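Local structure of aspartate carbamoyltransferase (Leishmania major, 7K46) at residues Ala24-Leu29 and Gln144-Ile149; Leu32-Lys37 and Thr151-Leu156; Lys44-Leu49 and Met317-Leu322; Ser67-Ala72 and Pro130-Gly135. The protein probably catalyses transfer of the carbamoyl group from carbamoyl phosphate to L-aspartate, giving N-carbamoyl-L-aspartate in the pathway of de novo pyrimidine synthesis. All coordinates share one frame; numbering follows the deposited sequence.

Interaction 1. Residues Ala24-Leu29 and Gln144-Ile149; sequences ADIDAL and QALLDI
Ile-26 faces both Leu-146 and Ile-149 and touches each with a different branch. Its CG1 meets CD2 of Leu-146 at 4.0 Å. Its methyl CG2 lies 4.1 Å from CG2 of Ile-149. The split follows from the first torsion of Ile-26. With chi1 at -64°, CG1 lies beside the backbone N and CG2 beside the carbonyl carbon, opposite the N. The side chains of Ile-26 and Ile-149 cross at about a right angle. They meet through one methyl each. Ile-26 and Leu-146 cross obliquely. One turn further on, Leu-29 adds a looser touch, its CD1 lying 4.3 Å from CD1 of Leu-146. The two methyls of Leu-146 therefore divide the work: CD2 serves Ile-26 and CD1 serves Leu-29.

This is a crossing of two helices, 23-41 and 142-156. The short segments cross at -67°, with axes 10.9 Å apart. Helix 142-156 runs between the last strand of the first parallel sheet and the first strand of the second, so it joins the two domains. It begins in the His-Pro-Thr-Gln sequence, a signature of carbamoyltransferases that ends at Gln-144.

The contact is wholly apolar and buried. Phe-21 and Met-317 also pack on Leu-146, and Leu-182 on Ile-149. On another face of helix 142-156, NE2 of Gln-144 donates to OD1 of Asp-148 at 2.9 Å. The acceptor lies nearly in the amide plane, and OD1 is met on its syn side, though tilted 28° from the carboxylate plane. The same carboxylate also takes bonds from Gln-310 NE2, at OD1, and Tyr-239 OH, at OD2.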
loop_
_atom_site.group_PDB
_atom_site.type_symbol
_atom_site.label_atom_id
_atom_site.label_comp_id
_atom_site.label_asym_id
_atom_site.label_seq_id
_atom_site.Cartn_x
_atom_site.Cartn_y
_atom_site.Cartn_z
ATOM N N ALA A 24 -27.766 -2.404 -23.466
ATOM C CA ALA A 24 -28.516 -1.976 -22.285
ATOM C C ALA A 24 -27.634 -1.934 -21.042
ATOM O O ALA A 24 -27.746 -0.999 -20.238
ATOM C CB ALA A 24 -29.723 -2.889 -22.054
ATOM N N ASP A 25 -26.765 -2.943 -20.857
ATOM C CA ASP A 25 -25.809 -2.929 -19.743
ATOM C C ASP A 25 -24.913 -1.698 -19.813
ATOM O O ASP A 25 -24.624 -1.056 -18.795
ATOM C CB ASP A 25 -24.905 -4.169 -19.757
ATOM C CG ASP A 25 -25.632 -5.482 -19.483
ATOM O OD1 ASP A 25 -26.652 -5.519 -18.746
ATOM O OD2 ASP A 25 -25.124 -6.509 -20.000
ATOM N N ILE A 26 -24.409 -1.397 -21.009
ATOM C CA ILE A 26 -23.499 -0.268 -21.178
ATOM C C ILE A 26 -24.217 1.044 -20.887
ATOM O O ILE A 26 -23.690 1.909 -20.169
ATOM C CB ILE A 26 -22.885 -0.289 -22.590
ATOM C CG1 ILE A 26 -22.012 -1.546 -22.761
ATOM C CG2 ILE A 26 -22.078 0.988 -22.857
ATOM C CD1 ILE A 26 -21.553 -1.786 -24.191
ATOM N N ASP A 27 -25.429 1.211 -21.435
ATOM C CA ASP A 27 -26.252 2.379 -21.113
ATOM C C ASP A 27 -26.400 2.534 -19.605
ATOM O O ASP A 27 -26.270 3.636 -19.059
ATOM C CB ASP A 27 -27.654 2.265 -21.732
ATOM C CG ASP A 27 -27.661 2.320 -23.250
ATOM O OD1 ASP A 27 -26.704 2.833 -23.856
ATOM O OD2 ASP A 27 -28.667 1.859 -23.835
ATOM N N ALA A 28 -26.699 1.428 -18.920
ATOM C CA ALA A 28 -26.949 1.492 -17.484
ATOM C C ALA A 28 -25.675 1.832 -16.724
ATOM O O ALA A 28 -25.711 2.604 -15.759
ATOM C CB ALA A 28 -27.537 0.170 -16.995
ATOM N N LEU A 29 -24.537 1.269 -17.145
ATOM C CA LEU A 29 -23.270 1.593 -16.493
ATOM C C LEU A 29 -22.888 3.047 -16.731
ATOM O O LEU A 29 -22.349 3.716 -15.837
ATOM C CB LEU A 29 -22.163 0.658 -16.989
ATOM C CG LEU A 29 -22.164 -0.782 -16.478
ATOM C CD1 LEU A 29 -21.189 -1.659 -17.265
ATOM C CD2 LEU A 29 -21.808 -0.825 -14.982
ATOM N N GLN A 144 -11.031 -0.177 -19.679
ATOM C CA GLN A 144 -10.576 0.839 -20.634
ATOM C C GLN A 144 -11.602 1.041 -21.749
ATOM O O GLN A 144 -11.954 2.177 -22.084
ATOM C CB GLN A 144 -9.213 0.464 -21.227
ATOM C CG GLN A 144 -8.645 1.556 -22.151
ATOM C CD GLN A 144 -8.100 2.738 -21.357
ATOM O OE1 GLN A 144 -7.275 2.552 -20.471
ATOM N NE2 GLN A 144 -8.571 3.951 -21.661
ATOM N N ALA A 145 -12.080 -0.050 -22.355
ATOM C CA ALA A 145 -13.119 0.078 -23.379
ATOM C C ALA A 145 -14.332 0.835 -22.844
ATOM O O ALA A 145 -14.853 1.746 -23.497
ATOM C CB ALA A 145 -13.544 -1.305 -23.881
ATOM N N LEU A 146 -14.797 0.465 -21.649
ATOM C CA LEU A 146 -16.006 1.070 -21.103
ATOM C C LEU A 146 -15.778 2.528 -20.712
ATOM O O LEU A 146 -16.655 3.374 -20.923
ATOM C CB LEU A 146 -16.493 0.258 -19.904
ATOM C CG LEU A 146 -17.102 -1.074 -20.346
ATOM C CD1 LEU A 146 -17.288 -1.964 -19.127
ATOM C CD2 LEU A 146 -18.425 -0.845 -21.048
ATOM N N LEU A 147 -14.615 2.850 -20.144
ATOM C CA LEU A 147 -14.346 4.255 -19.850
ATOM C C LEU A 147 -14.186 5.081 -21.125
ATOM O O LEU A 147 -14.537 6.268 -21.134
ATOM C CB LEU A 147 -13.104 4.399 -18.951
ATOM C CG LEU A 147 -11.682 4.386 -19.516
ATOM C CD1 LEU A 147 -11.245 5.783 -19.977
ATOM C CD2 LEU A 147 -10.711 3.866 -18.442
ATOM N N ASP A 148 -13.642 4.490 -22.197
ATOM C CA ASP A 148 -13.565 5.214 -23.465
ATOM C C ASP A 148 -14.961 5.545 -23.977
ATOM O O ASP A 148 -15.216 6.661 -24.452
ATOM C CB ASP A 148 -12.802 4.391 -24.513
ATOM C CG ASP A 148 -11.307 4.245 -24.201
ATOM O OD1 ASP A 148 -10.774 4.967 -23.324
ATOM O OD2 ASP A 148 -10.665 3.385 -24.848
ATOM N N ILE A 149 -15.882 4.583 -23.889
ATOM C CA ILE A 149 -17.258 4.824 -24.327
ATOM C C ILE A 149 -17.912 5.895 -23.467
ATOM O O ILE A 149 -18.592 6.795 -23.976
ATOM C CB ILE A 149 -18.068 3.517 -24.294
ATOM C CG1 ILE A 149 -17.566 2.551 -25.365
ATOM C CG2 ILE A 149 -19.553 3.796 -24.465
ATOM C CD1 ILE A 149 -18.251 1.217 -25.272
#

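Interaction 2. Residues Leu32-Lys37 and Thr151-Leu156; sequences LALDMK and TIHAEL
Helices 23-41 and 142-156 meet here at the surface, where the second of them is close to its C-terminal end. Both belong to the part of the chain with the carbamoyl-phosphate binding fold, and helix 142-156 leads from there toward the aspartate-binding domain. Leu-34 makes the whole contact from its side. Its CD2 packs on CB of Ala-154 at 4.1 Å. Its CD1 reaches the imidazole of His-153, 4.3 Å from CD2 of that ring.

The methyl comes to the edge of the ring, near its plane, and does not sit over a face. The histidine ring is placed there by an extended first torsion, with CG opposite the backbone N (chi1 180°). The fork of Leu-34 thus straddles two consecutive residues of the facing helix. The nearest CA atoms are those of Leu-34 and Ala-154, 8.0 Å apart.

Leu-150, one residue before Thr-151, also packs on Leu-34. Tyr-313 of helix 309-326 packs on Ala-154, and its OH bonds to Glu-155, which also forms a salt bridge with Arg-309.

No hydrogen bond or salt bridge joins the two segments. Only 88 Å² is buried between them, summed over both sides. The contact therefore depends on the fit of two methyls against a methyl and a ring edge, with no directional bond to fix it.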
loop_
_atom_site.group_PDB
_atom_site.type_symbol
_atom_site.label_atom_id
_atom_site.label_comp_id
_atom_site.label_asym_id
_atom_site.label_seq_id
_atom_site.Cartn_x
_atom_site.Cartn_y
_atom_site.Cartn_z
ATOM N N LEU A 32 -25.043 5.148 -14.366
ATOM C CA LEU A 32 -24.624 4.986 -12.976
ATOM C C LEU A 32 -23.314 5.721 -12.714
ATOM O O LEU A 32 -23.164 6.379 -11.680
ATOM C CB LEU A 32 -24.496 3.493 -12.635
ATOM C CG LEU A 32 -24.010 3.093 -11.229
ATOM C CD1 LEU A 32 -24.888 3.732 -10.166
ATOM C CD2 LEU A 32 -23.997 1.557 -11.070
ATOM N N ALA A 33 -22.363 5.639 -13.651
ATOM C CA ALA A 33 -21.101 6.351 -13.481
ATOM C C ALA A 33 -21.327 7.856 -13.425
ATOM O O ALA A 33 -20.744 8.551 -12.583
ATOM C CB ALA A 33 -20.133 5.991 -14.615
ATOM N N LEU A 34 -22.193 8.376 -14.296
ATOM C CA LEU A 34 -22.467 9.809 -14.285
ATOM C C LEU A 34 -23.190 10.225 -13.011
ATOM O O LEU A 34 -22.915 11.299 -12.462
ATOM C CB LEU A 34 -23.285 10.195 -15.518
ATOM C CG LEU A 34 -22.546 10.059 -16.854
ATOM C CD1 LEU A 34 -23.479 10.421 -18.028
ATOM C CD2 LEU A 34 -21.296 10.923 -16.876
ATOM N N ASP A 35 -24.120 9.392 -12.526
ATOM C CA ASP A 35 -24.820 9.713 -11.283
ATOM C C ASP A 35 -23.852 9.745 -10.105
ATOM O O ASP A 35 -23.936 10.629 -9.242
ATOM C CB ASP A 35 -25.950 8.709 -11.039
ATOM C CG ASP A 35 -27.095 8.854 -12.042
ATOM O OD1 ASP A 35 -27.131 9.864 -12.771
ATOM O OD2 ASP A 35 -27.966 7.961 -12.101
ATOM N N MET A 36 -22.906 8.805 -10.070
ATOM C CA MET A 36 -21.877 8.834 -9.037
ATOM C C MET A 36 -20.965 10.043 -9.190
ATOM O O MET A 36 -20.556 10.642 -8.188
ATOM C CB MET A 36 -21.059 7.544 -9.074
ATOM C CG MET A 36 -21.847 6.357 -8.582
ATOM S SD MET A 36 -20.867 4.863 -8.709
ATOM C CE MET A 36 -21.897 3.752 -7.758
ATOM N N LYS A 37 -20.622 10.408 -10.433
ATOM C CA LYS A 37 -19.801 11.600 -10.649
ATOM C C LYS A 37 -20.459 12.833 -10.041
ATOM O O LYS A 37 -19.817 13.595 -9.311
ATOM C CB LYS A 37 -19.541 11.803 -12.145
ATOM C CG LYS A 37 -18.689 13.029 -12.501
ATOM C CD LYS A 37 -18.473 13.083 -14.019
ATOM C CE LYS A 37 -17.526 14.201 -14.456
ATOM N NZ LYS A 37 -18.032 15.545 -14.101
ATOM N N THR A 151 -16.458 8.313 -21.878
ATOM C CA THR A 151 -15.867 9.607 -22.207
ATOM C C THR A 151 -16.535 10.209 -23.434
ATOM O O THR A 151 -16.915 11.384 -23.433
ATOM C CB THR A 151 -14.361 9.458 -22.435
ATOM O OG1 THR A 151 -13.745 8.939 -21.244
ATOM C CG2 THR A 151 -13.730 10.831 -22.756
ATOM N N ILE A 152 -16.695 9.413 -24.493
ATOM C CA ILE A 152 -17.357 9.921 -25.692
ATOM C C ILE A 152 -18.764 10.383 -25.349
ATOM O O ILE A 152 -19.167 11.507 -25.674
ATOM C CB ILE A 152 -17.369 8.850 -26.796
ATOM C CG1 ILE A 152 -15.943 8.495 -27.215
ATOM C CG2 ILE A 152 -18.167 9.338 -28.004
ATOM C CD1 ILE A 152 -15.861 7.275 -28.105
ATOM N N HIS A 153 -19.522 9.530 -24.659
ATOM C CA HIS A 153 -20.915 9.862 -24.356
ATOM C C HIS A 153 -21.019 11.120 -23.500
ATOM O O HIS A 153 -21.873 11.986 -23.743
ATOM C CB HIS A 153 -21.594 8.698 -23.643
ATOM C CG HIS A 153 -23.023 8.975 -23.292
ATOM N ND1 HIS A 153 -24.070 8.632 -24.120
ATOM C CD2 HIS A 153 -23.574 9.599 -22.224
ATOM C CE1 HIS A 153 -25.207 9.019 -23.569
ATOM N NE2 HIS A 153 -24.934 9.609 -22.419
ATOM N N ALA A 154 -20.171 11.227 -22.480
ATOM C CA ALA A 154 -20.241 12.371 -21.577
ATOM C C ALA A 154 -19.778 13.654 -22.259
ATOM O O ALA A 154 -20.337 14.731 -22.014
ATOM C CB ALA A 154 -19.399 12.096 -20.333
ATOM N N GLU A 155 -18.758 13.558 -23.118
ATOM C CA GLU A 155 -18.200 14.744 -23.761
ATOM C C GLU A 155 -19.079 15.242 -24.906
ATOM O O GLU A 155 -19.264 16.455 -25.063
ATOM C CB GLU A 155 -16.785 14.449 -24.273
ATOM C CG GLU A 155 -15.733 14.226 -23.173
ATOM C CD GLU A 155 -15.308 15.522 -22.489
ATOM O OE1 GLU A 155 -15.035 16.524 -23.190
ATOM O OE2 GLU A 155 -15.249 15.544 -21.244
ATOM N N LEU A 156 -19.622 14.332 -25.720
ATOM C CA LEU A 156 -20.377 14.737 -26.903
ATOM C C LEU A 156 -21.888 14.606 -26.754
ATOM O O LEU A 156 -22.623 15.196 -27.555
ATOM C CB LEU A 156 -19.937 13.914 -28.117
ATOM C CG LEU A 156 -18.455 13.995 -28.478
ATOM C CD1 LEU A 156 -18.136 13.081 -29.662
ATOM C CD2 LEU A 156 -18.029 15.451 -28.758
#

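Interaction 3. Residues Lys44-Leu49 and Met317-Leu322; sequences KTIDTL and MRMAIL
Ile-46 and Met-319 meet through the ends of their side chains, and their torsions place those ends. In Ile-46, chi1 is -59°, which sets CG1 beside the backbone N, and an extended chi2 carries CD1 to the helix. Met-319 is extended through chi2 and bends at chi3 (67°), which turns its CE to the loop. CD1 of Ile-46 and CE of Met-319 lie 4.0 Å apart. The CA atoms of these two residues are 10.2 Å apart, so the gap is bridged by side chains alone.

The contact joins the loop between helix 23-41 and strand 53-58 to the C-terminal helix 309-326. That helix, at the C-terminal end of the chain, comes back to pack on helices 23-41, 63-74 and 142-156. Met-36, Leu-76 and Ala-72 also pack on Met-319.

Further along, Leu-49 touches backbone instead of side chain. Its CD1 comes 4.2 Å from the carbonyl O of Leu-322, a loose contact. The neighbouring Arg-318 points elsewhere and donates from NH2 to Thr-143 OG1. The loop also reaches the trimer interface: Thr-45 OG1 is hydrogen-bonded to Arg-50 NH2 of a neighbouring subunit.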
loop_
_atom_site.group_PDB
_atom_site.type_symbol
_atom_site.label_atom_id
_atom_site.label_comp_id
_atom_site.label_asym_id
_atom_site.label_seq_id
_atom_site.Cartn_x
_atom_site.Cartn_y
_atom_site.Cartn_z
ATOM N N LYS A 44 -20.442 14.591 -1.604
ATOM C CA LYS A 44 -21.125 13.520 -0.898
ATOM C C LYS A 44 -20.323 12.227 -1.022
ATOM O O LYS A 44 -19.628 11.999 -2.016
ATOM C CB LYS A 44 -22.536 13.331 -1.460
ATOM C CG LYS A 44 -23.421 14.576 -1.348
ATOM C CD LYS A 44 -24.757 14.376 -2.051
ATOM C CE LYS A 44 -25.496 15.698 -2.215
ATOM N NZ LYS A 44 -26.810 15.501 -2.875
ATOM N N THR A 45 -20.412 11.380 0.002
ATOM C CA THR A 45 -19.624 10.155 0.039
ATOM C C THR A 45 -20.510 8.930 -0.174
ATOM O O THR A 45 -21.742 9.006 -0.148
ATOM C CB THR A 45 -18.864 10.041 1.362
ATOM O OG1 THR A 45 -19.796 10.058 2.453
ATOM C CG2 THR A 45 -17.901 11.214 1.504
ATOM N N ILE A 46 -19.855 7.794 -0.413
ATOM C CA ILE A 46 -20.517 6.509 -0.609
ATOM C C ILE A 46 -19.849 5.488 0.298
ATOM O O ILE A 46 -18.622 5.345 0.275
ATOM C CB ILE A 46 -20.456 6.048 -2.077
ATOM C CG1 ILE A 46 -21.124 7.082 -2.988
ATOM C CG2 ILE A 46 -21.131 4.676 -2.232
ATOM C CD1 ILE A 46 -20.872 6.826 -4.487
ATOM N N ASP A 47 -20.650 4.780 1.093
ATOM C CA ASP A 47 -20.116 3.859 2.089
ATOM C C ASP A 47 -20.629 2.438 1.893
ATOM O O ASP A 47 -20.450 1.592 2.782
ATOM C CB ASP A 47 -20.463 4.362 3.497
ATOM C CG ASP A 47 -19.452 3.922 4.539
ATOM O OD1 ASP A 47 -18.233 4.094 4.287
ATOM O OD2 ASP A 47 -19.876 3.415 5.609
ATOM N N THR A 48 -21.258 2.164 0.749
ATOM C CA THR A 48 -21.940 0.895 0.515
ATOM C C THR A 48 -21.007 -0.304 0.660
ATOM O O THR A 48 -21.437 -1.374 1.113
ATOM C CB THR A 48 -22.567 0.912 -0.882
ATOM O OG1 THR A 48 -23.409 2.067 -0.998
ATOM C CG2 THR A 48 -23.414 -0.336 -1.109
ATOM N N LEU A 49 -19.738 -0.154 0.290
ATOM C CA LEU A 49 -18.805 -1.269 0.310
ATOM C C LEU A 49 -17.930 -1.281 1.561
ATOM O O LEU A 49 -16.893 -1.951 1.573
ATOM C CB LEU A 49 -17.948 -1.271 -0.960
ATOM C CG LEU A 49 -18.717 -1.498 -2.279
ATOM C CD1 LEU A 49 -17.758 -1.737 -3.446
ATOM C CD2 LEU A 49 -19.763 -2.629 -2.184
ATOM N N MET A 317 -16.471 5.047 -13.996
ATOM C CA MET A 317 -16.894 3.780 -14.590
ATOM C C MET A 317 -16.488 2.608 -13.707
ATOM O O MET A 317 -17.260 1.660 -13.515
ATOM C CB MET A 317 -16.307 3.631 -15.998
ATOM C CG MET A 317 -16.611 2.268 -16.676
ATOM S SD MET A 317 -18.375 1.875 -16.805
ATOM C CE MET A 317 -18.979 3.083 -18.011
ATOM N N ARG A 318 -15.283 2.657 -13.143
ATOM C CA ARG A 318 -14.860 1.551 -12.296
ATOM C C ARG A 318 -15.643 1.513 -10.988
ATOM O O ARG A 318 -15.923 0.428 -10.472
ATOM C CB ARG A 318 -13.355 1.639 -12.055
ATOM C CG ARG A 318 -12.569 1.278 -13.316
ATOM C CD ARG A 318 -11.059 1.481 -13.156
ATOM N NE ARG A 318 -10.393 1.046 -14.380
ATOM C CZ ARG A 318 -9.749 1.843 -15.223
ATOM N NH1 ARG A 318 -9.571 3.130 -14.962
ATOM N NH2 ARG A 318 -9.271 1.334 -16.359
ATOM N N MET A 319 -16.049 2.674 -10.465
ATOM C CA MET A 319 -16.951 2.692 -9.313
ATOM C C MET A 319 -18.306 2.078 -9.662
ATOM O O MET A 319 -18.855 1.276 -8.898
ATOM C CB MET A 319 -17.134 4.131 -8.817
ATOM C CG MET A 319 -15.890 4.739 -8.153
ATOM S SD MET A 319 -16.107 6.472 -7.637
ATOM C CE MET A 319 -17.330 6.320 -6.328
ATOM N N ALA A 320 -18.872 2.465 -10.808
ATOM C CA ALA A 320 -20.149 1.893 -11.232
ATOM C C ALA A 320 -20.054 0.378 -11.333
ATOM O O ALA A 320 -20.962 -0.342 -10.906
ATOM C CB ALA A 320 -20.570 2.482 -12.581
ATOM N N ILE A 321 -18.947 -0.119 -11.880
ATOM C CA ILE A 321 -18.768 -1.560 -12.045
ATOM C C ILE A 321 -18.618 -2.245 -10.693
ATOM O O ILE A 321 -19.323 -3.220 -10.396
ATOM C CB ILE A 321 -17.566 -1.844 -12.966
ATOM C CG1 ILE A 321 -17.895 -1.411 -14.410
ATOM C CG2 ILE A 321 -17.205 -3.345 -12.938
ATOM C CD1 ILE A 321 -16.691 -1.379 -15.335
ATOM N N LEU A 322 -17.696 -1.760 -9.854
ATOM C CA LEU A 322 -17.474 -2.410 -8.560
ATOM C C LEU A 322 -18.736 -2.383 -7.710
ATOM O O LEU A 322 -19.076 -3.377 -7.057
ATOM C CB LEU A 322 -16.322 -1.735 -7.808
ATOM C CG LEU A 322 -14.925 -1.859 -8.419
ATOM C CD1 LEU A 322 -13.964 -0.876 -7.751
ATOM C CD2 LEU A 322 -14.399 -3.294 -8.305
#

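Interaction 4. Residues Ser67-Ala72 and Pro130-Gly135; sequences SSFCAA and PIMNAG
A single aromatic ring makes this whole contact from the helix side. Phe-69 rests against two CB atoms on one side of its ring, one near each CE carbon. CE1 lies 3.9 Å from CB of Met-132, and CE2 lies 3.9 Å from CB of Ala-134. Both approach the ring obliquely.

The setting is the alpha/beta fold of the carbamoyl-phosphate domain. Helix 63-74 packs on its parallel sheet, and strand 131-133 is the neighbour of strand 109-113. The helix starts in a Ser-x-Arg-Thr sequence, which in this family binds the phosphate of carbamoyl phosphate. Val-111 of strand 109-113 also touches the ring, and Arg-318 and Thr-143 border it too.

Met-132 and Ala-134 are two residues apart, and both direct their CB to the helix. Asn-133, between them, points away. Met-132 then turns off: its chain bends at chi2 (-67°) and again at chi3, so the thioether leads away from the ring. Only its base touches Phe-69. The contact is buried and apolar, with 119 Å² lost over both sides. Ser-67 and Ala-71 of the same helix pack on Tyr-106 of a neighbouring subunit.

Asn-133 opens an Asx turn. Its ND2 bonds to the carbonyl O of Ala-16, which helps to fix the amide. The other end of that amide, OD1, accepts from the backbone N of Gly-135 at 2.9 Å, with the donor above the carbonyl plane, 54° out of it.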
loop_
_atom_site.group_PDB
_atom_site.type_symbol
_atom_site.label_atom_id
_atom_site.label_comp_id
_atom_site.label_asym_id
_atom_site.label_seq_id
_atom_site.Cartn_x
_atom_site.Cartn_y
_atom_site.Cartn_z
ATOM N N SER A 67 -4.149 2.382 -9.769
ATOM C CA SER A 67 -4.595 3.394 -8.810
ATOM C C SER A 67 -6.064 3.740 -9.019
ATOM O O SER A 67 -6.782 4.017 -8.054
ATOM C CB SER A 67 -3.713 4.641 -8.911
ATOM O OG SER A 67 -3.771 5.211 -10.211
ATOM N N SER A 68 -6.540 3.683 -10.263
ATOM C CA SER A 68 -7.952 3.950 -10.541
ATOM C C SER A 68 -8.857 2.913 -9.876
ATOM O O SER A 68 -9.861 3.264 -9.242
ATOM C CB SER A 68 -8.182 3.980 -12.053
ATOM O OG SER A 68 -9.495 4.427 -12.368
ATOM N N PHE A 69 -8.523 1.622 -10.016
ATOM C CA PHE A 69 -9.289 0.578 -9.323
ATOM C C PHE A 69 -9.264 0.782 -7.811
ATOM O O PHE A 69 -10.294 0.639 -7.140
ATOM C CB PHE A 69 -8.738 -0.817 -9.658
ATOM C CG PHE A 69 -9.338 -1.430 -10.892
ATOM C CD1 PHE A 69 -10.616 -1.976 -10.856
ATOM C CD2 PHE A 69 -8.616 -1.486 -12.073
ATOM C CE1 PHE A 69 -11.187 -2.551 -12.000
ATOM C CE2 PHE A 69 -9.170 -2.062 -13.219
ATOM C CZ PHE A 69 -10.460 -2.595 -13.177
ATOM N N CYS A 70 -8.092 1.088 -7.257
ATOM C CA CYS A 70 -7.987 1.281 -5.810
ATOM C C CYS A 70 -8.780 2.494 -5.352
ATOM O O CYS A 70 -9.483 2.436 -4.336
ATOM C CB CYS A 70 -6.524 1.424 -5.397
ATOM S SG CYS A 70 -5.621 -0.122 -5.675
ATOM N N ALA A 71 -8.672 3.606 -6.082
ATOM C CA ALA A 71 -9.419 4.803 -5.703
ATOM C C ALA A 71 -10.921 4.575 -5.822
ATOM O O ALA A 71 -11.696 5.029 -4.969
ATOM C CB ALA A 71 -8.988 5.984 -6.568
ATOM N N ALA A 72 -11.348 3.888 -6.886
ATOM C CA ALA A 72 -12.763 3.552 -7.049
ATOM C C ALA A 72 -13.276 2.752 -5.860
ATOM O O ALA A 72 -14.350 3.042 -5.317
ATOM C CB ALA A 72 -12.976 2.767 -8.347
ATOM N N PRO A 130 -15.469 -12.573 -7.613
ATOM C CA PRO A 130 -15.327 -11.982 -8.949
ATOM C C PRO A 130 -13.917 -11.462 -9.196
ATOM O O PRO A 130 -13.277 -10.891 -8.306
ATOM C CB PRO A 130 -16.352 -10.841 -8.938
ATOM C CG PRO A 130 -17.411 -11.323 -7.964
ATOM C CD PRO A 130 -16.613 -11.997 -6.879
ATOM N N ILE A 131 -13.448 -11.660 -10.426
ATOM C CA ILE A 131 -12.177 -11.121 -10.903
ATOM C C ILE A 131 -12.477 -10.028 -11.919
ATOM O O ILE A 131 -13.236 -10.250 -12.870
ATOM C CB ILE A 131 -11.299 -12.208 -11.544
ATOM C CG1 ILE A 131 -10.929 -13.289 -10.529
ATOM C CG2 ILE A 131 -10.023 -11.585 -12.155
ATOM C CD1 ILE A 131 -10.242 -14.478 -11.176
ATOM N N MET A 132 -11.874 -8.860 -11.722
ATOM C CA MET A 132 -11.903 -7.781 -12.702
ATOM C C MET A 132 -10.639 -7.880 -13.551
ATOM O O MET A 132 -9.521 -7.765 -13.031
ATOM C CB MET A 132 -11.965 -6.411 -12.018
ATOM C CG MET A 132 -13.060 -6.220 -10.974
ATOM S SD MET A 132 -14.737 -6.242 -11.636
ATOM C CE MET A 132 -15.219 -7.921 -11.240
ATOM N N ASN A 133 -10.802 -8.099 -14.846
ATOM C CA ASN A 133 -9.648 -8.143 -15.737
ATOM C C ASN A 133 -9.165 -6.711 -15.991
ATOM O O ASN A 133 -9.873 -5.900 -16.593
ATOM C CB ASN A 133 -10.020 -8.863 -17.032
ATOM C CG ASN A 133 -8.946 -8.741 -18.091
ATOM O OD1 ASN A 133 -7.783 -8.460 -17.784
ATOM N ND2 ASN A 133 -9.327 -8.963 -19.348
ATOM N N ALA A 134 -7.954 -6.396 -15.534
ATOM C CA ALA A 134 -7.387 -5.059 -15.666
ATOM C C ALA A 134 -6.560 -4.876 -16.942
ATOM O O ALA A 134 -5.875 -3.855 -17.083
ATOM C CB ALA A 134 -6.531 -4.737 -14.436
ATOM N N GLY A 135 -6.611 -5.829 -17.872
ATOM C CA GLY A 135 -5.919 -5.682 -19.144
ATOM C C GLY A 135 -4.975 -6.837 -19.411
ATOM O O GLY A 135 -4.286 -7.286 -18.491
#

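How the interactions relate
Interactions 1 and 2 are successive places on one helix pair, 23-41 with 142-156, their centres about 9 Å apart. Helix 309-326, used by interaction 3, packs against both. CD1 of Leu-146 is 3.9 Å from CD1 of Ile-321, and SD of Met-36 is 3.8 Å from CB of Met-319. Interaction 3 also meets interaction 4: NH1 of Arg-318 is 2.9 Å from OG of Ser-68, a weak hydrogen bond, and its NE is 3.5 Å from CE2 of Phe-69. Interactions 1 and 4 do not touch. Their helices 142-156 and 63-74 nevertheless both start in carbamoyltransferase signature sequences, which probably places them beside the active site.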